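Local coordinates for protein PBP5 (PDB 3A3J) that removes the terminal D-alanyl residues from peptidoglycan precursors, acting as a serine D-alanyl-D-alanine carboxypeptidase of the bacterial cell wall, at residues Asn27-Gln32 against Leu131-Phe136; Thr38-Ser43 against Ala155-His160; Thr42-Gly47 against Gln127-Lys132; Ala106-Ile111 against Pro116-Thr121. All coordinates share one frame; numbering follows the deposited sequence.

Interactions 2 and 3 share helix 38-51, and the other two contacts touch it; near its start lie the probable acylated serine, Ser-36, and the probable proton acceptor, Lys-39. Interactions 2 and 3 have centres about 6 Å apart, with Met-41 CE 3.7 Å from Phe-129 CE2, and the side chain of Met-40, in interaction 2, lies about 4 Å from that of Lys-202, a probable substrate-binding residue. In interaction 4, Ile-111 CD1 is 3.6 Å from Val-46 CG2, and the side chain of Phe-118 is about 9 Å from that of Lys-39. Interaction 1, away from the catalytic residues, ties two loops together through polar groups; its Phe-136 CE2 is 3.6 Å from Met-41 CG.

Interaction 1 (Asn27-Gln32 against Leu131-Phe136); sequences NPDQRQ and LKNTNF
Arg-31 and Asn-133 hold two irregular segments together, an instance of how loops without secondary structure can be joined by polar side chains. The tight part is the buried amide of Asn-133, gripped at OD1 by an otherwise exposed arginine. Arg-31 NE gives a fairly straight bond (159°) to Asn-133 OD1 at 3.0 Å, arriving in the amide's carbonyl plane on a lone pair, while Arg-31 NH2 reaches the backbone O of Lys-132 at 3.2 Å. Both acceptors lie at the guanidinium edge, so the two bonds limit its rotation, although the Asn-133 amide is turned 82° against it. The Arg-31 chain runs extended from CG to NE, which carries the group across to the other loop. On the looser side, beside the exposed Lys-132, a water bridges Asp-29 and Asn-133, donating to Asp-29 OD1 at 2.6 Å and accepting from Asn-133 ND2 at 2.7 Å. The same carboxylate forms a salt bridge with Arg-152. Asn-27 to Gln-30 make a type I turn leading from strand 25-26 toward helix 38-51; the partner loop lies between helices 115-128 and 151-164, with the backbone N of Asn-133 bonded to Asp-153 OD2 on the latter.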
loop_
_atom_site.group_PDB
_atom_site.type_symbol
_atom_site.label_atom_id
_atom_site.label_comp_id
_atom_site.label_asym_id
_atom_site.label_seq_id
_atom_site.Cartn_x
_atom_site.Cartn_y
_atom_site.Cartn_z
ATOM N N ASN A 27 14.516 10.811 3.062
ATOM C CA ASN A 27 13.991 10.683 4.431
ATOM C C ASN A 27 12.735 9.839 4.500
ATOM O O ASN A 27 11.730 10.288 4.995
ATOM C CB ASN A 27 13.641 12.052 4.996
ATOM C CG ASN A 27 14.774 13.003 4.904
ATOM O OD1 ASN A 27 15.884 12.663 5.266
ATOM N ND2 ASN A 27 14.514 14.221 4.420
ATOM N N PRO A 28 12.810 8.608 4.016
ATOM C CA PRO A 28 11.622 7.805 3.886
ATOM C C PRO A 28 10.992 7.474 5.248
ATOM O O PRO A 28 9.823 7.077 5.285
ATOM C CB PRO A 28 12.135 6.503 3.225
ATOM C CG PRO A 28 13.640 6.482 3.469
ATOM C CD PRO A 28 14.058 7.930 3.565
ATOM N N ASP A 29 11.801 7.528 6.321
ATOM C CA ASP A 29 11.403 7.092 7.676
ATOM C C ASP A 29 11.269 8.320 8.566
ATOM O O ASP A 29 10.870 8.228 9.703
ATOM C CB ASP A 29 12.408 6.107 8.304
ATOM C CG ASP A 29 12.535 4.818 7.515
ATOM O OD1 ASP A 29 11.500 4.162 7.229
ATOM O OD2 ASP A 29 13.696 4.449 7.160
ATOM N N GLN A 30 11.522 9.502 8.033
ATOM C CA GLN A 30 11.263 10.708 8.843
ATOM C C GLN A 30 9.751 10.905 9.141
ATOM O O GLN A 30 8.892 10.729 8.264
ATOM C CB GLN A 30 11.839 11.925 8.178
ATOM C CG GLN A 30 11.664 13.196 8.976
ATOM C CD GLN A 30 11.892 14.392 8.076
ATOM O OE1 GLN A 30 11.019 15.235 7.914
ATOM N NE2 GLN A 30 13.031 14.416 7.426
ATOM N N ARG A 31 9.432 11.217 10.386
ATOM C CA ARG A 31 8.019 11.361 10.793
ATOM C C ARG A 31 7.367 12.675 10.278
ATOM O O ARG A 31 7.954 13.763 10.350
ATOM C CB ARG A 31 7.877 11.259 12.325
ATOM C CG ARG A 31 8.208 9.857 12.771
ATOM C CD ARG A 31 8.367 9.709 14.230
ATOM N NE ARG A 31 8.413 8.277 14.524
ATOM C CZ ARG A 31 8.143 7.751 15.724
ATOM N NH1 ARG A 31 7.838 8.549 16.732
ATOM N NH2 ARG A 31 8.175 6.430 15.918
ATOM N N GLN A 32 6.151 12.537 9.772
ATOM C CA GLN A 32 5.437 13.600 9.144
ATOM C C GLN A 32 3.986 13.549 9.611
ATOM O O GLN A 32 3.437 12.466 9.873
ATOM C CB GLN A 32 5.441 13.377 7.620
ATOM C CG GLN A 32 6.725 13.780 6.947
ATOM C CD GLN A 32 6.740 15.248 6.689
ATOM O OE1 GLN A 32 5.708 15.841 6.456
ATOM N NE2 GLN A 32 7.886 15.837 6.739
ATOM N N LEU A 131 4.944 -1.468 10.833
ATOM C CA LEU A 131 5.374 -0.086 10.670
ATOM C C LEU A 131 5.930 0.459 11.932
ATOM O O LEU A 131 5.390 0.200 12.992
ATOM C CB LEU A 131 4.172 0.834 10.304
ATOM C CG LEU A 131 3.129 0.297 9.343
ATOM C CD1 LEU A 131 2.004 1.393 9.148
ATOM C CD2 LEU A 131 3.802 -0.032 8.009
ATOM N N LYS A 132 6.904 1.343 11.822
ATOM C CA LYS A 132 7.723 1.680 12.947
ATOM C C LYS A 132 7.620 3.168 13.170
ATOM O O LYS A 132 8.043 3.711 14.183
ATOM C CB LYS A 132 9.145 1.265 12.542
ATOM C CG LYS A 132 10.201 1.729 13.498
ATOM C CD LYS A 132 11.557 1.675 12.881
ATOM C CE LYS A 132 12.448 2.598 13.715
ATOM N NZ LYS A 132 13.823 2.135 13.551
ATOM N N ASN A 133 6.986 3.858 12.224
ATOM C CA ASN A 133 6.978 5.285 12.264
ATOM C C ASN A 133 5.591 5.904 12.031
ATOM O O ASN A 133 5.472 7.055 11.563
ATOM C CB ASN A 133 7.967 5.782 11.209
ATOM C CG ASN A 133 9.403 5.686 11.692
ATOM O OD1 ASN A 133 9.725 6.195 12.748
ATOM N ND2 ASN A 133 10.261 5.035 10.919
ATOM N N THR A 134 4.570 5.127 12.342
ATOM C CA THR A 134 3.231 5.587 12.273
ATOM C C THR A 134 2.453 5.490 13.577
ATOM O O THR A 134 2.499 4.442 14.244
ATOM C CB THR A 134 2.513 4.762 11.218
ATOM O OG1 THR A 134 3.224 4.937 9.991
ATOM C CG2 THR A 134 1.080 5.270 11.011
ATOM N N ASN A 135 1.684 6.538 13.936
ATOM C CA ASN A 135 0.717 6.391 15.030
ATOM C C ASN A 135 -0.519 7.276 14.807
ATOM O O ASN A 135 -0.394 8.458 14.594
ATOM C CB ASN A 135 1.344 6.794 16.387
ATOM C CG ASN A 135 0.382 6.578 17.539
ATOM O OD1 ASN A 135 0.043 5.461 17.817
ATOM N ND2 ASN A 135 -0.137 7.628 18.112
ATOM N N PHE A 136 -1.700 6.699 14.892
ATOM C CA PHE A 136 -2.919 7.467 14.660
ATOM C C PHE A 136 -3.603 7.811 15.976
ATOM O O PHE A 136 -3.647 7.001 16.916
ATOM C CB PHE A 136 -3.868 6.691 13.759
ATOM C CG PHE A 136 -3.298 6.400 12.408
ATOM C CD1 PHE A 136 -3.027 7.444 11.511
ATOM C CD2 PHE A 136 -2.966 5.108 12.038
ATOM C CE1 PHE A 136 -2.484 7.192 10.256
ATOM C CE2 PHE A 136 -2.384 4.866 10.755
ATOM C CZ PHE A 136 -2.162 5.891 9.884
HETATM O O HOH W 1 9.281 4.520 8.481
#

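Interaction 2 (Thr38-Ser43 against Ala155-His160)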
loop_
_atom_site.group_PDB
_atom_site.type_symbol
_atom_site.label_atom_id
_atom_site.label_comp_id
_atom_site.label_asym_id
_atom_site.label_seq_id
_atom_site.Cartn_x
_atom_site.Cartn_y
_atom_site.Cartn_z
ATOM N N THR A 38 -4.161 9.948 6.514
ATOM C CA THR A 38 -4.770 9.147 7.630
ATOM C C THR A 38 -5.976 8.368 7.162
ATOM O O THR A 38 -6.201 7.185 7.596
ATOM C CB THR A 38 -5.163 10.047 8.834
ATOM O OG1 THR A 38 -3.971 10.719 9.300
ATOM C CG2 THR A 38 -5.792 9.163 9.975
ATOM N N LYS A 39 -6.777 8.995 6.279
ATOM C CA LYS A 39 -8.003 8.303 5.749
ATOM C C LYS A 39 -7.779 7.002 4.993
ATOM O O LYS A 39 -8.732 6.213 4.764
ATOM C CB LYS A 39 -8.854 9.264 4.892
ATOM C CG LYS A 39 -9.406 10.392 5.800
ATOM C CD LYS A 39 -9.851 11.603 5.019
ATOM C CE LYS A 39 -10.532 12.663 5.949
ATOM N NZ LYS A 39 -9.496 13.609 6.368
ATOM N N MET A 40 -6.567 6.823 4.481
ATOM C CA MET A 40 -6.209 5.519 3.878
ATOM C C MET A 40 -6.311 4.367 4.922
ATOM O O MET A 40 -6.912 3.363 4.646
ATOM C CB MET A 40 -4.735 5.595 3.343
ATOM C CG MET A 40 -4.709 6.221 1.922
ATOM S SD MET A 40 -3.059 6.632 1.439
ATOM C CE MET A 40 -1.937 5.243 1.835
ATOM N N MET A 41 -5.734 4.562 6.102
ATOM C CA MET A 41 -5.896 3.564 7.211
ATOM C C MET A 41 -7.364 3.396 7.610
ATOM O O MET A 41 -7.918 2.280 7.677
ATOM C CB MET A 41 -5.029 3.920 8.434
ATOM C CG MET A 41 -5.011 2.757 9.549
ATOM S SD MET A 41 -4.709 1.101 8.854
ATOM C CE MET A 41 -2.971 1.160 9.000
ATOM N N THR A 42 -8.048 4.519 7.790
ATOM C CA THR A 42 -9.523 4.444 8.065
ATOM C C THR A 42 -10.269 3.603 7.054
ATOM O O THR A 42 -11.112 2.754 7.400
ATOM C CB THR A 42 -10.184 5.874 8.139
ATOM O OG1 THR A 42 -9.538 6.646 9.160
ATOM C CG2 THR A 42 -11.676 5.751 8.425
ATOM N N SER A 43 -10.015 3.850 5.760
ATOM C CA SER A 43 -10.666 3.015 4.710
ATOM C C SER A 43 -10.169 1.561 4.711
ATOM O O SER A 43 -10.890 0.658 4.309
ATOM C CB SER A 43 -10.339 3.640 3.329
ATOM O OG SER A 43 -10.476 5.093 3.510
ATOM N N ALA A 155 3.571 4.306 1.962
ATOM C CA ALA A 155 3.644 3.396 0.786
ATOM C C ALA A 155 3.188 2.010 1.182
ATOM O O ALA A 155 2.467 1.308 0.441
ATOM C CB ALA A 155 5.114 3.367 0.154
ATOM N N ILE A 156 3.617 1.579 2.369
ATOM C CA ILE A 156 3.233 0.202 2.819
ATOM C C ILE A 156 1.734 0.103 3.000
ATOM O O ILE A 156 1.064 -0.845 2.513
ATOM C CB ILE A 156 4.055 -0.228 4.098
ATOM C CG1 ILE A 156 5.537 -0.396 3.746
ATOM C CG2 ILE A 156 3.477 -1.543 4.677
ATOM C CD1 ILE A 156 6.476 -0.337 4.915
ATOM N N ILE A 157 1.149 1.156 3.566
ATOM C CA ILE A 157 -0.348 1.160 3.793
ATOM C C ILE A 157 -1.051 1.146 2.477
ATOM O O ILE A 157 -2.016 0.395 2.262
ATOM C CB ILE A 157 -0.866 2.427 4.663
ATOM C CG1 ILE A 157 -0.274 2.350 6.073
ATOM C CG2 ILE A 157 -2.382 2.480 4.634
ATOM C CD1 ILE A 157 -0.241 3.636 6.917
ATOM N N GLY A 158 -0.561 1.936 1.529
ATOM C CA GLY A 158 -1.335 1.972 0.219
ATOM C C GLY A 158 -1.153 0.610 -0.454
ATOM O O GLY A 158 -2.066 0.082 -1.084
ATOM N N ALA A 159 0.007 -0.028 -0.315
ATOM C CA ALA A 159 0.096 -1.397 -1.005
ATOM C C ALA A 159 -0.888 -2.404 -0.456
ATOM O O ALA A 159 -1.455 -3.276 -1.179
ATOM C CB ALA A 159 1.541 -1.954 -0.886
ATOM N N HIS A 160 -1.135 -2.296 0.862
ATOM C CA HIS A 160 -2.090 -3.225 1.533
ATOM C C HIS A 160 -3.488 -2.966 1.090
ATOM O O HIS A 160 -4.265 -3.885 0.907
ATOM C CB HIS A 160 -2.033 -3.056 3.052
ATOM C CG HIS A 160 -1.016 -3.948 3.705
ATOM N ND1 HIS A 160 -1.170 -5.317 3.763
ATOM C CD2 HIS A 160 0.182 -3.676 4.275
ATOM C CE1 HIS A 160 -0.133 -5.848 4.403
ATOM N NE2 HIS A 160 0.727 -4.878 4.693
#
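Met-40 and Met-41 meet Ile-157 and Gly-158 where helix 38-51 runs beside helix 151-164, a worked example of flexible thioether side chains filling a helix interface. The short segments have axes 9.9 Å apart at closest approach, and their N-to-C directions differ by 33°.

The first kind of interaction is between apolar side chains. Met-40 comes from one side of Ile-157, its CE 4.0 Å from CG2, with Met-40 CB lying against the same methyl. Met-41 approaches the other branch: its CE is 4.2 Å from Ile-157 CG1, and the two side chains cross at about a right angle. A double bend in Met-41, at chi2 and chi3, curls the methyl back to this position. Ile-157 is therefore touched on both of its branches, each by a different methionine.

The second kind is side chain against backbone. Having no side chain of its own, Gly-158 lets Met-40 CE settle directly on the helix, 3.6 Å from Gly-158 N and 3.7 Å from its CA. A bend at chi3 turns the methyl that way after an extended chi2.

Beyond the interface, Met-40 also packs on Met-201 and Lys-202 of strand 197-206, while Met-41 reaches Phe-136 and Tyr-125. Lys-39, the probable proton acceptor, is on the same helical turn but points elsewhere, its NZ bonded to Ser-36 OG and His-140 O.

No hydrogen bond crosses between the two segments and all four touching residues are buried, so here shape and apolar burial, rather than directional bonding, set one helix against the other beside the active site.

Interaction 3 (Thr42-Gly47 against Gln127-Lys132); sequences TSYVVG and QQFGLK
Phe-129 drives its ring edge into the face of Tyr-44, a clean T-shaped pair with centroids 4.8 Å apart and planes at 88°. The outermost carbon does the touching: Phe-129 CZ sits over the middle of the tyrosine ring, displaced toward Tyr-44 CZ, from which it is 3.3 Å away. Phe-129 CE1 follows toward the phenol end, 3.7 Å from Tyr-44 OH. The side chains come from opposite directions, one from helix 38-51 and one from the C-terminal end of helix 115-128. On the tyrosine, CG lies anti to the backbone N (chi1 -171°), which sends the ring out from the helix to receive the phenyl edge.

The next shell holds both rings. His-160 of helix 151-164 stacks on Phe-129, and Tyr-125 makes another edge-to-face pair with Tyr-44. The hydroxyl of Tyr-44 bonds Asp-164 OD2, the same carboxylate oxygen that is bonded to His-160 ND1, so one carboxylate holds both the tyrosine and the histidine stacked on the phenylalanine.

Further out, the backbone itself places Phe-129. Gly-130, with positive phi, is the first residue to leave helical geometry, and two bonds run back into the last turn; one joins Gly-130 N to Gln-127 O at 3.0 Å. The chain then turns away through Leu-131, whose side chain packs on Ile-156 and Ile-157.

Such a helix end is a Schellman motif. Here it delivers an aromatic residue into a cluster that joins three helices of the D-alanyl-D-alanine carboxypeptidase region.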
loop_
_atom_site.group_PDB
_atom_site.type_symbol
_atom_site.label_atom_id
_atom_site.label_comp_id
_atom_site.label_asym_id
_atom_site.label_seq_id
_atom_site.Cartn_x
_atom_site.Cartn_y
_atom_site.Cartn_z
ATOM N N THR A 42 -8.048 4.519 7.790
ATOM C CA THR A 42 -9.523 4.444 8.065
ATOM C C THR A 42 -10.269 3.603 7.054
ATOM O O THR A 42 -11.112 2.754 7.400
ATOM C CB THR A 42 -10.184 5.874 8.139
ATOM O OG1 THR A 42 -9.538 6.646 9.160
ATOM C CG2 THR A 42 -11.676 5.751 8.425
ATOM N N SER A 43 -10.015 3.850 5.760
ATOM C CA SER A 43 -10.666 3.015 4.710
ATOM C C SER A 43 -10.169 1.561 4.711
ATOM O O SER A 43 -10.890 0.658 4.309
ATOM C CB SER A 43 -10.339 3.640 3.329
ATOM O OG SER A 43 -10.476 5.093 3.510
ATOM N N TYR A 44 -8.914 1.357 5.082
ATOM C CA TYR A 44 -8.402 -0.015 5.274
ATOM C C TYR A 44 -9.293 -0.771 6.324
ATOM O O TYR A 44 -9.953 -1.783 5.993
ATOM C CB TYR A 44 -6.904 -0.034 5.666
ATOM C CG TYR A 44 -6.377 -1.489 5.639
ATOM C CD1 TYR A 44 -5.902 -2.054 4.438
ATOM C CD2 TYR A 44 -6.484 -2.321 6.756
ATOM C CE1 TYR A 44 -5.464 -3.408 4.376
ATOM C CE2 TYR A 44 -6.040 -3.670 6.727
ATOM C CZ TYR A 44 -5.515 -4.195 5.527
ATOM O OH TYR A 44 -5.084 -5.495 5.442
ATOM N N VAL A 45 -9.431 -0.189 7.523
ATOM C CA VAL A 45 -10.385 -0.770 8.582
ATOM C C VAL A 45 -11.769 -1.031 8.011
ATOM O O VAL A 45 -12.246 -2.151 8.051
ATOM C CB VAL A 45 -10.442 0.152 9.807
ATOM C CG1 VAL A 45 -11.322 -0.402 10.944
ATOM C CG2 VAL A 45 -9.046 0.331 10.320
ATOM N N VAL A 46 -12.372 -0.013 7.368
ATOM C CA VAL A 46 -13.716 -0.163 6.777
ATOM C C VAL A 46 -13.699 -1.269 5.737
ATOM O O VAL A 46 -14.601 -2.114 5.665
ATOM C CB VAL A 46 -14.246 1.196 6.091
ATOM C CG1 VAL A 46 -15.615 0.960 5.443
ATOM C CG2 VAL A 46 -14.384 2.351 7.086
ATOM N N GLY A 47 -12.675 -1.275 4.894
ATOM C CA GLY A 47 -12.685 -2.274 3.824
ATOM C C GLY A 47 -12.512 -3.706 4.337
ATOM O O GLY A 47 -13.177 -4.626 3.890
ATOM N N GLN A 127 0.540 -2.229 13.541
ATOM C CA GLN A 127 1.437 -3.284 14.124
ATOM C C GLN A 127 1.453 -4.410 13.171
ATOM O O GLN A 127 2.494 -5.017 12.858
ATOM C CB GLN A 127 0.841 -3.838 15.449
ATOM C CG GLN A 127 0.847 -2.811 16.511
ATOM C CD GLN A 127 2.227 -2.235 16.536
ATOM O OE1 GLN A 127 3.167 -2.958 16.256
ATOM N NE2 GLN A 127 2.377 -0.947 16.875
ATOM N N GLN A 128 0.273 -4.744 12.722
ATOM C CA GLN A 128 0.184 -5.891 11.906
ATOM C C GLN A 128 0.899 -5.660 10.544
ATOM O O GLN A 128 1.401 -6.612 9.978
ATOM C CB GLN A 128 -1.264 -6.186 11.744
ATOM C CG GLN A 128 -1.601 -7.350 10.900
ATOM C CD GLN A 128 -3.078 -7.411 10.814
ATOM O OE1 GLN A 128 -3.747 -7.312 11.842
ATOM N NE2 GLN A 128 -3.621 -7.529 9.597
ATOM N N PHE A 129 0.936 -4.422 10.014
ATOM C CA PHE A 129 1.678 -4.134 8.756
ATOM C C PHE A 129 3.173 -4.048 9.012
ATOM O O PHE A 129 3.942 -3.967 8.061
ATOM C CB PHE A 129 1.261 -2.770 8.102
ATOM C CG PHE A 129 -0.145 -2.738 7.584
ATOM C CD1 PHE A 129 -0.884 -3.876 7.508
ATOM C CD2 PHE A 129 -0.706 -1.546 7.116
ATOM C CE1 PHE A 129 -2.178 -3.853 7.004
ATOM C CE2 PHE A 129 -1.992 -1.487 6.594
ATOM C CZ PHE A 129 -2.756 -2.626 6.535
ATOM N N GLY A 130 3.606 -4.007 10.275
ATOM C CA GLY A 130 5.043 -3.880 10.549
ATOM C C GLY A 130 5.687 -2.510 10.464
ATOM O O GLY A 130 6.888 -2.390 10.162
ATOM N N LEU A 131 4.944 -1.468 10.833
ATOM C CA LEU A 131 5.374 -0.086 10.670
ATOM C C LEU A 131 5.930 0.459 11.932
ATOM O O LEU A 131 5.390 0.200 12.992
ATOM C CB LEU A 131 4.172 0.834 10.304
ATOM C CG LEU A 131 3.129 0.297 9.343
ATOM C CD1 LEU A 131 2.004 1.393 9.148
ATOM C CD2 LEU A 131 3.802 -0.032 8.009
ATOM N N LYS A 132 6.904 1.343 11.822
ATOM C CA LYS A 132 7.723 1.680 12.947
ATOM C C LYS A 132 7.620 3.168 13.170
ATOM O O LYS A 132 8.043 3.711 14.183
ATOM C CB LYS A 132 9.145 1.265 12.542
ATOM C CG LYS A 132 10.201 1.729 13.498
ATOM C CD LYS A 132 11.557 1.675 12.881
ATOM C CE LYS A 132 12.448 2.598 13.715
ATOM N NZ LYS A 132 13.823 2.135 13.551
#

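Interaction 4 (Ala106-Ile111 against Pro116-Thr121); sequences ALAEHI and PNFVET
Ala-108 and Phe-118 bring the backbones of two consecutive helices, joined by a tight turn, to 5.4 Å between their CA atoms, in the helical part of the serine beta-lactamase/penicillin-binding protein fold. Helix 101-112 and helix 115-128 are separated by a very short connection; the chain turns sharply and the second helix runs roughly across the first, and the contact illustrates how a small residue permits a close helix approach. The first segment is regular, with His-110 N bonded to Ala-106 O. In the second, the i+4 bonds, Glu-120 N to Pro-116 O and Thr-121 N to Asn-117 O, are weak, and a shorter i+3 bond joins Glu-120 N to Asn-117 O at 2.9 Å. Just ahead of this turn, Asn-114 OD1 accepts a hydrogen bond from the backbone N of Asn-117.

Phe-118 is the side chain that fills the join. Its ring leans on Ala-108 because chi1, 177°, swings CG away from the backbone N. The alanine CA lies over one face, displaced toward the rim, and makes a CH-pi contact with an Ala-108 CA to Phe-118 centroid distance of 3.9 Å. The methyl presses instead near the root of the ring, with Ala-108 CB 3.5 Å from Phe-118 CG. Beyond the pair, Phe-118 also packs on Thr-42 and Val-45 of helix 38-51. Ile-111 meets the ring at its edge: its CD1 methyl stands near the ring plane, 3.8 Å from Phe-118 CE1.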
loop_
_atom_site.group_PDB
_atom_site.type_symbol
_atom_site.label_atom_id
_atom_site.label_comp_id
_atom_site.label_asym_id
_atom_site.label_seq_id
_atom_site.Cartn_x
_atom_site.Cartn_y
_atom_site.Cartn_z
ATOM N N ALA A 106 -18.715 9.204 11.309
ATOM C CA ALA A 106 -19.850 8.332 11.166
ATOM C C ALA A 106 -19.435 6.860 11.042
ATOM O O ALA A 106 -20.105 5.963 11.648
ATOM C CB ALA A 106 -20.693 8.697 10.008
ATOM N N LEU A 107 -18.438 6.578 10.188
ATOM C CA LEU A 107 -17.972 5.163 10.039
ATOM C C LEU A 107 -17.282 4.608 11.298
ATOM O O LEU A 107 -17.519 3.497 11.680
ATOM C CB LEU A 107 -17.052 4.969 8.832
ATOM C CG LEU A 107 -17.799 5.020 7.510
ATOM C CD1 LEU A 107 -16.854 5.365 6.302
ATOM C CD2 LEU A 107 -18.619 3.776 7.271
ATOM N N ALA A 108 -16.378 5.366 11.883
ATOM C CA ALA A 108 -15.726 4.918 13.049
ATOM C C ALA A 108 -16.757 4.458 14.128
ATOM O O ALA A 108 -16.573 3.384 14.779
ATOM C CB ALA A 108 -14.824 6.049 13.643
ATOM N N GLU A 109 -17.767 5.297 14.368
ATOM C CA GLU A 109 -18.811 4.978 15.355
ATOM C C GLU A 109 -19.643 3.798 14.905
ATOM O O GLU A 109 -20.008 2.945 15.712
ATOM C CB GLU A 109 -19.693 6.202 15.627
ATOM C CG GLU A 109 -18.820 7.340 16.199
ATOM C CD GLU A 109 -19.600 8.567 16.614
ATOM O OE1 GLU A 109 -20.717 8.708 16.127
ATOM O OE2 GLU A 109 -19.087 9.393 17.402
ATOM N N HIS A 110 -19.952 3.696 13.633
ATOM C CA HIS A 110 -20.741 2.530 13.243
ATOM C C HIS A 110 -19.984 1.191 13.441
ATOM O O HIS A 110 -20.608 0.159 13.724
ATOM C CB HIS A 110 -21.210 2.673 11.795
ATOM C CG HIS A 110 -21.987 1.495 11.249
ATOM N ND1 HIS A 110 -23.255 1.165 11.681
ATOM C CD2 HIS A 110 -21.708 0.627 10.248
ATOM C CE1 HIS A 110 -23.719 0.139 10.979
ATOM N NE2 HIS A 110 -22.791 -0.219 10.114
ATOM N N ILE A 111 -18.655 1.209 13.248
ATOM C CA ILE A 111 -17.849 -0.009 13.227
ATOM C C ILE A 111 -17.419 -0.279 14.657
ATOM O O ILE A 111 -17.472 -1.397 15.106
ATOM C CB ILE A 111 -16.598 0.153 12.308
ATOM C CG1 ILE A 111 -17.004 0.126 10.817
ATOM C CG2 ILE A 111 -15.570 -0.896 12.605
ATOM C CD1 ILE A 111 -15.930 0.757 9.917
ATOM N N PRO A 116 -12.493 6.709 19.807
ATOM C CA PRO A 116 -11.251 6.171 20.408
ATOM C C PRO A 116 -11.087 4.640 20.181
ATOM O O PRO A 116 -9.985 4.167 19.960
ATOM C CB PRO A 116 -11.390 6.548 21.903
ATOM C CG PRO A 116 -12.237 7.801 21.878
ATOM C CD PRO A 116 -13.274 7.519 20.772
ATOM N N ASN A 117 -12.159 3.872 20.179
ATOM C CA ASN A 117 -11.970 2.445 20.039
ATOM C C ASN A 117 -11.593 2.132 18.575
ATOM O O ASN A 117 -10.718 1.293 18.312
ATOM C CB ASN A 117 -13.237 1.721 20.445
ATOM C CG ASN A 117 -13.494 1.788 21.969
ATOM O OD1 ASN A 117 -12.620 2.182 22.771
ATOM N ND2 ASN A 117 -14.694 1.417 22.358
ATOM N N PHE A 118 -12.237 2.826 17.619
ATOM C CA PHE A 118 -11.955 2.610 16.213
ATOM C C PHE A 118 -10.510 2.900 15.895
ATOM O O PHE A 118 -9.904 2.188 15.129
ATOM C CB PHE A 118 -12.832 3.496 15.327
ATOM C CG PHE A 118 -12.541 3.365 13.862
ATOM C CD1 PHE A 118 -13.210 2.425 13.099
ATOM C CD2 PHE A 118 -11.605 4.212 13.239
ATOM C CE1 PHE A 118 -12.968 2.358 11.733
ATOM C CE2 PHE A 118 -11.343 4.133 11.888
ATOM C CZ PHE A 118 -12.032 3.216 11.138
ATOM N N VAL A 119 -9.994 3.957 16.481
ATOM C CA VAL A 119 -8.676 4.413 16.237
ATOM C C VAL A 119 -7.692 3.287 16.635
ATOM O O VAL A 119 -6.564 3.201 16.117
ATOM C CB VAL A 119 -8.368 5.688 17.069
ATOM C CG1 VAL A 119 -6.949 5.951 17.024
ATOM C CG2 VAL A 119 -9.106 6.956 16.532
ATOM N N GLU A 120 -8.119 2.445 17.596
ATOM C CA GLU A 120 -7.240 1.458 18.169
ATOM C C GLU A 120 -7.092 0.311 17.169
ATOM O O GLU A 120 -6.030 -0.299 17.095
ATOM C CB GLU A 120 -7.798 0.994 19.521
ATOM C CG GLU A 120 -6.748 0.547 20.411
ATOM C CD GLU A 120 -5.526 1.480 20.395
ATOM O OE1 GLU A 120 -5.655 2.729 20.491
ATOM O OE2 GLU A 120 -4.417 0.932 20.333
ATOM N N THR A 121 -8.169 0.014 16.434
ATOM C CA THR A 121 -8.099 -0.886 15.296
ATOM C C THR A 121 -7.140 -0.384 14.190
ATOM O O THR A 121 -6.445 -1.197 13.541
ATOM C CB THR A 121 -9.466 -1.104 14.729
ATOM O OG1 THR A 121 -10.244 -1.747 15.723
ATOM C CG2 THR A 121 -9.449 -2.065 13.518
#